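Local atomic coordinates of 3-keto-5-aminohexanoate cleavage protein (Burkholderia xenovorans LB400, PDB entry 3E02), a protein that probably catalyses the zinc-dependent cleavage of 3-keto-5-aminohexanoate, as a TIM-barrel member of the beta-keto acid cleavage enzyme family. Residues D80-I85 with D295-M300; R106-S111 with K302-N307. All coordinates share one frame; numbering follows the deposited sequence.

Interaction 1: residues D80-I85 with D295-M300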
loop_
_atom_site.group_PDB
_atom_site.type_symbol
_atom_site.label_atom_id
_atom_site.label_comp_id
_atom_site.label_asym_id
_atom_site.label_seq_id
_atom_site.Cartn_x
_atom_site.Cartn_y
_atom_site.Cartn_z
ATOM N N ASP A 80 -17.696 -13.919 33.328
ATOM C CA ASP A 80 -17.619 -15.008 32.344
ATOM C C ASP A 80 -16.645 -14.638 31.230
ATOM O O ASP A 80 -16.573 -15.313 30.233
ATOM C CB ASP A 80 -19.000 -15.456 31.823
ATOM C CG ASP A 80 -19.739 -14.388 31.045
ATOM O OD1 ASP A 80 -19.477 -13.195 31.263
ATOM O OD2 ASP A 80 -20.625 -14.755 30.237
ATOM N N ALA A 81 -15.850 -13.578 31.420
ATOM C CA ALA A 81 -14.846 -13.187 30.426
ATOM C C ALA A 81 -13.844 -14.321 30.205
ATOM O O ALA A 81 -13.562 -15.100 31.126
ATOM C CB ALA A 81 -14.101 -11.899 30.855
ATOM N N ILE A 82 -13.360 -14.445 28.973
ATOM C CA ILE A 82 -12.324 -15.429 28.641
ATOM C C ILE A 82 -11.026 -14.947 29.303
ATOM O O ILE A 82 -10.659 -13.789 29.147
ATOM C CB ILE A 82 -12.058 -15.526 27.124
ATOM C CG1 ILE A 82 -13.312 -15.967 26.363
ATOM C CG2 ILE A 82 -10.908 -16.496 26.858
ATOM C CD1 ILE A 82 -13.169 -15.916 24.849
ATOM N N LEU A 83 -10.355 -15.824 30.039
ATOM C CA LEU A 83 -9.111 -15.465 30.721
ATOM C C LEU A 83 -7.947 -15.921 29.853
ATOM O O LEU A 83 -7.767 -17.104 29.634
ATOM C CB LEU A 83 -9.072 -16.022 32.140
ATOM C CG LEU A 83 -10.319 -15.679 32.972
ATOM C CD1 LEU A 83 -10.171 -16.164 34.424
ATOM C CD2 LEU A 83 -10.666 -14.182 32.932
ATOM N N ASN A 84 -7.199 -14.937 29.351
ATOM C CA ASN A 84 -6.062 -15.095 28.453
ATOM C C ASN A 84 -4.799 -14.897 29.315
ATOM O O ASN A 84 -4.615 -13.815 29.913
ATOM C CB ASN A 84 -6.254 -14.074 27.308
ATOM C CG ASN A 84 -5.057 -13.879 26.404
ATOM O OD1 ASN A 84 -3.945 -14.315 26.665
ATOM N ND2 ASN A 84 -5.303 -13.167 25.312
ATOM N N ILE A 85 -3.959 -15.942 29.368
ATOM C CA ILE A 85 -2.723 -15.949 30.160
ATOM C C ILE A 85 -1.498 -15.642 29.293
ATOM O O ILE A 85 -1.300 -16.241 28.213
ATOM C CB ILE A 85 -2.491 -17.320 30.878
ATOM C CG1 ILE A 85 -3.732 -17.760 31.675
ATOM C CG2 ILE A 85 -1.255 -17.259 31.798
ATOM C CD1 ILE A 85 -4.221 -16.757 32.719
ATOM N N ASP A 295 -19.212 -15.364 25.482
ATOM C CA ASP A 295 -19.600 -16.588 24.768
ATOM C C ASP A 295 -19.587 -16.446 23.243
ATOM O O ASP A 295 -19.247 -17.401 22.545
ATOM C CB ASP A 295 -20.940 -17.130 25.280
ATOM C CG ASP A 295 -20.849 -17.715 26.703
ATOM O OD1 ASP A 295 -19.748 -18.025 27.206
ATOM O OD2 ASP A 295 -21.913 -17.903 27.323
ATOM N N GLU A 296 -19.937 -15.268 22.726
ATOM C CA GLU A 296 -19.784 -14.996 21.283
ATOM C C GLU A 296 -18.304 -15.056 20.900
ATOM O O GLU A 296 -17.965 -15.603 19.850
ATOM C CB GLU A 296 -20.400 -13.650 20.895
ATOM C CG GLU A 296 -21.918 -13.709 20.930
ATOM C CD GLU A 296 -22.609 -12.364 20.800
ATOM O OE1 GLU A 296 -22.038 -11.328 21.191
ATOM O OE2 GLU A 296 -23.771 -12.361 20.345
ATOM N N ALA A 297 -17.437 -14.514 21.769
ATOM C CA ALA A 297 -15.985 -14.562 21.574
ATOM C C ALA A 297 -15.455 -15.999 21.584
ATOM O O ALA A 297 -14.632 -16.354 20.741
ATOM C CB ALA A 297 -15.262 -13.696 22.615
ATOM N N ARG A 298 -15.945 -16.823 22.519
ATOM C CA ARG A 298 -15.580 -18.257 22.600
ATOM C C ARG A 298 -15.935 -19.008 21.310
ATOM O O ARG A 298 -15.156 -19.833 20.845
ATOM C CB ARG A 298 -16.262 -18.946 23.796
ATOM C CG ARG A 298 -15.734 -18.531 25.153
ATOM C CD ARG A 298 -16.336 -19.363 26.278
ATOM N NE ARG A 298 -15.675 -19.037 27.546
ATOM C CZ ARG A 298 -15.984 -18.024 28.356
ATOM N NH1 ARG A 298 -17.013 -17.220 28.106
ATOM N NH2 ARG A 298 -15.253 -17.833 29.457
ATOM N N ALA A 299 -17.107 -18.709 20.750
ATOM C CA ALA A 299 -17.563 -19.307 19.493
ATOM C C ALA A 299 -16.705 -18.829 18.324
ATOM O O ALA A 299 -16.413 -19.611 17.428
ATOM C CB ALA A 299 -19.049 -18.998 19.243
HETATM N N MSE A 300 -16.302 -17.556 18.333
HETATM C CA MSE A 300 -15.426 -17.013 17.287
HETATM C C MSE A 300 -14.043 -17.671 17.334
HETATM O O MSE A 300 -13.561 -18.159 16.323
HETATM C CB MSE A 300 -15.280 -15.482 17.404
HETATM C CG MSE A 300 -16.540 -14.722 17.016
HETATM SE SE MSE A 300 -16.503 -12.880 17.618
HETATM C CE MSE A 300 -15.109 -12.168 16.521
HETATM O O HOH W 1 -21.224 -14.503 27.486
#
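Asp295, in the first turn of helix 294-301, comes near Asp80 through its carboxylate, with one water bridging the two residues. In the conformer of Asp80 described here the two OD2 atoms lie 4.5 Å apart, an approach of like charges that the bridging water and Arg298 probably ease. The water donates to Asp80 OD2 and accepts from the backbone N of Asp295, with 3.0 Å between the water oxygen and that N, where the opening turn still offers an N-H. Asp295 OD1 also reaches Arg298 NH1, one helical turn further on, in a salt bridge of 3.0 Å whose hydrogen bond is weak.

Ala297 points toward the other segment. Its CB meets CD1 of Ile82 at 3.8 Å, a small apolar touch between helix and strand. Ile82 is the first residue of strand 82-85, one of the eight parallel strands of the TIM barrel, and the helix lies against the N-terminal end of that strand, the end of the barrel remote from the zinc.

Arg298 does most of the work. Its CG stands anti to the carbonyl carbon (chi1 -70°), where CD1 of Ile82 packs on it at 3.7 Å. From CG the chain is extended as far as NE, and the two side chains pass each other running in opposite senses. CG1 of Ile82 lies over the centre of one guanidinium face, 3.9 Å above its plane. At the end, NH1 and NH2 converge on one atom, the backbone O of Asp80, each at 2.9 Å. That oxygen lies practically in the guanidinium plane. NH1 arrives nearly along the C=O axis, at 166°, whereas NH2 approaches from 43° above the carbonyl plane. The remaining nitrogen, NE, is taken up in a salt bridge by Glu108 OE2.

Interaction 2: residues R106-S111 with K302-N307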
loop_
_atom_site.group_PDB
_atom_site.type_symbol
_atom_site.label_atom_id
_atom_site.label_comp_id
_atom_site.label_asym_id
_atom_site.label_seq_id
_atom_site.Cartn_x
_atom_site.Cartn_y
_atom_site.Cartn_z
ATOM N N ARG A 106 -4.041 -24.234 32.476
ATOM C CA ARG A 106 -4.710 -24.842 31.314
ATOM C C ARG A 106 -5.859 -23.918 30.848
ATOM O O ARG A 106 -7.020 -24.323 30.827
ATOM C CB ARG A 106 -5.144 -26.280 31.624
ATOM C CG ARG A 106 -3.943 -27.224 31.842
ATOM C CD ARG A 106 -4.353 -28.606 32.321
ATOM N NE ARG A 106 -5.124 -29.366 31.334
ATOM C CZ ARG A 106 -4.638 -30.271 30.472
ATOM N NH1 ARG A 106 -3.332 -30.565 30.398
ATOM N NH2 ARG A 106 -5.484 -30.880 29.635
ATOM N N PRO A 107 -5.512 -22.668 30.453
ATOM C CA PRO A 107 -6.525 -21.689 30.090
ATOM C C PRO A 107 -7.129 -21.928 28.711
ATOM O O PRO A 107 -6.582 -22.675 27.904
ATOM C CB PRO A 107 -5.736 -20.375 30.091
ATOM C CG PRO A 107 -4.400 -20.786 29.605
ATOM C CD PRO A 107 -4.156 -22.121 30.244
ATOM N N GLU A 108 -8.257 -21.270 28.461
ATOM C CA GLU A 108 -8.892 -21.303 27.147
ATOM C C GLU A 108 -8.028 -20.602 26.100
ATOM O O GLU A 108 -8.021 -21.006 24.924
ATOM C CB GLU A 108 -10.244 -20.602 27.167
ATOM C CG GLU A 108 -11.292 -21.283 27.993
ATOM C CD GLU A 108 -12.614 -20.609 27.806
ATOM O OE1 GLU A 108 -13.340 -20.999 26.871
ATOM O OE2 GLU A 108 -12.903 -19.694 28.590
ATOM N N VAL A 109 -7.335 -19.540 26.531
ATOM C CA VAL A 109 -6.474 -18.754 25.664
ATOM C C VAL A 109 -5.143 -18.401 26.342
ATOM O O VAL A 109 -5.086 -18.192 27.552
ATOM C CB VAL A 109 -7.188 -17.449 25.183
ATOM C CG1 VAL A 109 -6.275 -16.616 24.272
ATOM C CG2 VAL A 109 -8.514 -17.782 24.468
ATOM N N ALA A 110 -4.070 -18.428 25.554
ATOM C CA ALA A 110 -2.750 -17.964 25.990
ATOM C C ALA A 110 -2.158 -17.104 24.895
ATOM O O ALA A 110 -2.411 -17.357 23.711
ATOM C CB ALA A 110 -1.819 -19.144 26.307
ATOM N N SER A 111 -1.369 -16.099 25.270
ATOM C CA SER A 111 -0.685 -15.271 24.275
ATOM C C SER A 111 0.472 -16.099 23.707
ATOM O O SER A 111 0.972 -17.007 24.376
ATOM C CB SER A 111 -0.205 -13.929 24.852
ATOM O OG SER A 111 0.765 -14.106 25.851
ATOM N N LYS A 302 -13.233 -20.442 18.956
ATOM C CA LYS A 302 -13.388 -21.898 19.081
ATOM C C LYS A 302 -12.608 -22.410 20.293
ATOM O O LYS A 302 -11.809 -23.329 20.198
ATOM C CB LYS A 302 -12.985 -22.627 17.785
ATOM C CG LYS A 302 -13.737 -22.227 16.526
ATOM C CD LYS A 302 -15.186 -22.662 16.560
ATOM C CE LYS A 302 -15.903 -22.335 15.247
ATOM N NZ LYS A 302 -15.294 -23.061 14.078
ATOM N N THR A 303 -12.856 -21.797 21.443
ATOM C CA THR A 303 -12.191 -22.181 22.689
ATOM C C THR A 303 -12.839 -23.428 23.282
ATOM O O THR A 303 -13.959 -23.786 22.924
ATOM C CB THR A 303 -12.208 -21.052 23.732
ATOM O OG1 THR A 303 -13.560 -20.755 24.095
ATOM C CG2 THR A 303 -11.503 -19.791 23.184
ATOM N N LYS A 304 -12.129 -24.051 24.215
ATOM C CA LYS A 304 -12.574 -25.295 24.856
ATOM C C LYS A 304 -13.713 -25.139 25.886
ATOM O O LYS A 304 -14.306 -26.141 26.274
ATOM C CB LYS A 304 -11.387 -26.037 25.496
ATOM C CG LYS A 304 -10.702 -25.335 26.676
ATOM C CD LYS A 304 -9.600 -26.195 27.265
ATOM C CE LYS A 304 -8.908 -25.477 28.408
ATOM N NZ LYS A 304 -7.854 -26.319 29.048
ATOM N N GLY A 305 -13.985 -23.914 26.329
ATOM C CA GLY A 305 -15.032 -23.612 27.298
ATOM C C GLY A 305 -14.466 -23.292 28.662
ATOM O O GLY A 305 -13.418 -23.817 29.050
ATOM N N ALA A 306 -15.179 -22.436 29.393
ATOM C CA ALA A 306 -14.781 -21.982 30.744
ATOM C C ALA A 306 -14.626 -23.112 31.781
ATOM O O ALA A 306 -13.775 -23.023 32.671
ATOM C CB ALA A 306 -15.778 -20.923 31.259
ATOM N N ASN A 307 -15.435 -24.157 31.635
ATOM C CA ASN A 307 -15.427 -25.319 32.539
ATOM C C ASN A 307 -14.268 -26.306 32.327
ATOM O O ASN A 307 -14.099 -27.233 33.127
ATOM C CB ASN A 307 -16.772 -26.082 32.465
ATOM C CG ASN A 307 -17.056 -26.686 31.082
ATOM O OD1 ASN A 307 -16.643 -26.144 30.048
ATOM N ND2 ASN A 307 -17.789 -27.796 31.064
HETATM O O HOH W 2 -8.272 -29.063 29.141
HETATM O O HOH W 3 -5.440 -25.304 28.158
HETATM O O HOH W 4 -9.429 -23.213 24.330
#
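At the N-terminal end of TIM-barrel strand 109-113, Glu108 and Arg106 receive Thr303 and Lys304 from the irregular segment that follows helix 294-301. Glu108 crosses Thr303 obliquely and extends beyond CG into the bend at residues 303-306. Its OE1 accepts from Thr303 OG1 at 2.8 Å, the hydroxyl coming in from 39° above the carboxylate plane. Thr303 OG1 sits between its own backbone N and carbonyl carbon (chi1 63°). The methyl CG2 of Thr303, anti to the carbonyl carbon, touches Val109 CG2 at 3.8 Å. A second, weak bond to Glu108 OE1 comes from Gly305 N, 3.0 Å away. Lower on the side chain, Glu108 CG rests against the carbonyl O of Gly305 at 3.5 Å. The backbone angles of Gly305 would jam a CB against the carbonyl O of Lys304, so the turn that wraps the carboxylate suits a glycine.

The Lys304 side chain, fully extended beyond CG, reaches toward residues 106-107, and its NZ donates to Arg106 O at 2.8 Å from 52° above the carbonyl plane. One water accepts from this NZ and donates to Pro107 O. A further water joins the two backbones, donating to Glu108 O at 2.7 Å and accepting from Lys304 N at 2.8 Å. Beyond the two segments, NZ also bonds to the backbone oxygens of Ser165 and Glu308.

Chemically, the contact brings a carboxylate to hydroxyl and amide donors, and an ammonium group to carbonyl oxygens and water. Both settings would be expected to favour the charged forms, and the oxygens around Lys304 NZ probably help to offset Arg106 NE, a like charge only 4.7 Å away.

Interactions 1 and 2 have centres 7 Å apart and lie on neighbouring barrel strands, 82-85 and 109-113 respectively, joined by a probable hydrogen bond from Ser111 N to Ile85 O at 2.9 Å. A salt bridge also links them directly: Arg298 NE of interaction 1 meets Glu108 OE2 of interaction 2 at 3.0 Å, while OE1 of the same carboxylate meets the segment after the helix. Neither contact supplies a zinc ligand; those are His50, His52 and Glu259. The side chains of Ile82 and Val109 are about 14 and 11 Å from the metal. Asn84, further along strand 82-85, comes closer to the site through a weak hydrogen bond between its OD1 and His50 ND1.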